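Local atomic coordinates of prolyl 4-hydroxylase (PDB entry 5C5T), a protein that probably hydroxylates proline residues of collagen-like chains, as a metal- and 2-oxoglutarate-dependent dioxygenase encoded by a Chlorella virus. Residues Ile48-Leu53 against Val159-Pro164. Sequence-based numbering, arbitrary orientation.
Sequences IECDVL and VYLKAP
Leu161 points its side chain at helix 47-59 and meets both Cys50 and Leu53, one turn of the helix apart. Its CD1 methyl lies against Leu53, 3.6 Å from Leu53 CD2 and also close to Leu53 CG. Its CD2 methyl lies between two partners, 4.1 Å from Cys50 SG and 4.2 Å from Leu53 CD2. The two leucine side chains meet at a slant, branch against branch. Leu53 CG is anti to the backbone N (chi1 -177°), which directs the branched end towards Leu161, and its CD2 meets Leu161 CD1.

Cys50 reaches the backbone as well as the side chain. Its CB lies 3.6 Å from Leu161 O, and its SG lies 3.9 Å from Tyr160 O. The thiol sulfur has rotated beside its own backbone N (chi1 -63°). It rests over the chain where Tyr160 passes into Leu161. The helix comes close here, with 4.9 Å between Cys50 CA and Leu161 CA. Leu161 and Lys162 both face Ile218 in a classic beta bulge, where the chain turns a corner at Leu161.

Leu161 points to the helix, while its neighbour Tyr160 points away from it. The Tyr160 hydroxyl is hydrogen-bonded to Thr172, a 2-oxoglutarate-binding residue, and the Tyr160 side chain comes within about 5 Å of the bound 2-oxoglutarate.

No hydrogen bond joins the two segments directly. Their buried meeting is mainly van der Waals contact, apolar between the side chains, with Cys50 also lying against two carbonyl oxygens. Lys185 adds a polar bridge between the segments, through a salt bridge to Asp51 and a hydrogen bond to Leu161 O. Helix 47-59 is thus held against Leu161 by close packing and by this shared lysine.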
loop_
_atom_site.group_PDB
_atom_site.type_symbol
_atom_site.label_atom_id
_atom_site.label_comp_id
_atom_site.label_asym_id
_atom_site.label_seq_id
_atom_site.Cartn_x
_atom_site.Cartn_y
_atom_site.Cartn_z
ATOM N N ILE A 48 14.356 8.159 9.631
ATOM C CA ILE A 48 15.640 7.619 9.162
ATOM C C ILE A 48 15.414 6.186 8.606
ATOM O O ILE A 48 16.082 5.833 7.627
ATOM C CB ILE A 48 16.740 7.701 10.220
ATOM C CG1 ILE A 48 16.571 6.647 11.274
ATOM C CG2 ILE A 48 16.812 9.094 10.818
ATOM C CD1 ILE A 48 17.411 5.463 10.949
ATOM N N GLU A 49 14.461 5.411 9.142
ATOM C CA GLU A 49 14.077 4.106 8.563
ATOM C C GLU A 49 13.567 4.259 7.127
ATOM O O GLU A 49 13.952 3.466 6.252
ATOM C CB GLU A 49 13.011 3.410 9.417
ATOM C CG GLU A 49 13.549 2.822 10.720
ATOM C CD GLU A 49 12.471 2.429 11.693
ATOM O OE1 GLU A 49 11.294 2.843 11.532
ATOM O OE2 GLU A 49 12.805 1.690 12.646
ATOM N N CYS A 50 12.711 5.264 6.852
ATOM C CA CYS A 50 12.319 5.534 5.474
ATOM C C CYS A 50 13.507 5.819 4.555
ATOM O O CYS A 50 13.582 5.309 3.433
ATOM C CB CYS A 50 11.308 6.682 5.433
ATOM S SG CYS A 50 9.717 6.396 6.254
ATOM N N ASP A 51 14.469 6.602 5.039
ATOM C CA ASP A 51 15.597 6.963 4.196
ATOM C C ASP A 51 16.486 5.753 3.919
ATOM O O ASP A 51 16.977 5.606 2.801
ATOM C CB ASP A 51 16.429 8.071 4.846
ATOM C CG ASP A 51 15.715 9.425 4.863
ATOM O OD1 ASP A 51 14.762 9.691 4.074
ATOM O OD2 ASP A 51 16.164 10.250 5.681
ATOM N N VAL A 52 16.668 4.896 4.913
ATOM C CA VAL A 52 17.480 3.704 4.744
ATOM C C VAL A 52 16.819 2.824 3.658
ATOM O O VAL A 52 17.489 2.271 2.792
ATOM C CB VAL A 52 17.640 2.976 6.091
ATOM C CG1 VAL A 52 18.197 1.582 5.921
ATOM C CG2 VAL A 52 18.539 3.817 7.018
ATOM N N LEU A 53 15.496 2.752 3.680
ATOM C CA LEU A 53 14.806 1.898 2.716
ATOM C C LEU A 53 14.873 2.506 1.337
ATOM O O LEU A 53 15.139 1.796 0.363
ATOM C CB LEU A 53 13.343 1.628 3.130
ATOM C CG LEU A 53 12.533 0.670 2.224
ATOM C CD1 LEU A 53 13.299 -0.619 1.941
ATOM C CD2 LEU A 53 11.143 0.360 2.804
ATOM N N VAL A 159 3.203 2.328 2.993
ATOM C CA VAL A 159 3.950 3.340 3.757
ATOM C C VAL A 159 4.484 4.399 2.836
ATOM O O VAL A 159 5.099 4.069 1.817
ATOM C CB VAL A 159 5.137 2.720 4.539
ATOM C CG1 VAL A 159 5.700 3.755 5.509
ATOM C CG2 VAL A 159 4.759 1.496 5.225
ATOM N N TYR A 160 4.256 5.677 3.162
ATOM C CA TYR A 160 4.913 6.784 2.413
ATOM C C TYR A 160 6.347 6.926 2.893
ATOM O O TYR A 160 6.577 7.217 4.078
ATOM C CB TYR A 160 4.172 8.126 2.602
ATOM C CG TYR A 160 2.708 8.109 2.166
ATOM C CD1 TYR A 160 2.369 8.000 0.860
ATOM C CD2 TYR A 160 1.692 8.196 3.107
ATOM C CE1 TYR A 160 1.021 7.969 0.455
ATOM C CE2 TYR A 160 0.348 8.150 2.724
ATOM C CZ TYR A 160 0.033 8.040 1.390
ATOM O OH TYR A 160 -1.307 8.030 1.011
ATOM N N LEU A 161 7.308 6.663 2.007
ATOM C CA LEU A 161 8.717 6.822 2.363
ATOM C C LEU A 161 9.204 8.228 2.076
ATOM O O LEU A 161 10.083 8.713 2.785
ATOM C CB LEU A 161 9.589 5.820 1.614
ATOM C CG LEU A 161 9.176 4.348 1.760
ATOM C CD1 LEU A 161 10.260 3.463 1.125
ATOM C CD2 LEU A 161 8.935 3.900 3.154
ATOM N N LYS A 162 8.663 8.847 1.034
ATOM C CA LYS A 162 9.009 10.206 0.659
ATOM C C LYS A 162 7.783 10.896 0.049
ATOM O O LYS A 162 7.094 10.334 -0.829
ATOM C CB LYS A 162 10.179 10.230 -0.322
ATOM C CG LYS A 162 10.658 11.670 -0.652
ATOM C CD LYS A 162 12.019 11.681 -1.368
ATOM C CE LYS A 162 12.556 13.116 -1.469
ATOM N NZ LYS A 162 13.959 13.126 -1.970
ATOM N N ALA A 163 7.477 12.085 0.549
ATOM C CA ALA A 163 6.343 12.876 0.061
ATOM C C ALA A 163 6.762 13.962 -0.941
ATOM O O ALA A 163 7.910 14.435 -0.882
ATOM C CB ALA A 163 5.641 13.509 1.234
ATOM N N PRO A 164 5.836 14.363 -1.835
ATOM C CA PRO A 164 6.021 15.496 -2.760
ATOM C C PRO A 164 6.306 16.757 -2.008
ATOM O O PRO A 164 6.050 16.843 -0.799
ATOM C CB PRO A 164 4.687 15.589 -3.483
ATOM C CG PRO A 164 4.132 14.209 -3.452
ATOM C CD PRO A 164 4.568 13.663 -2.110
#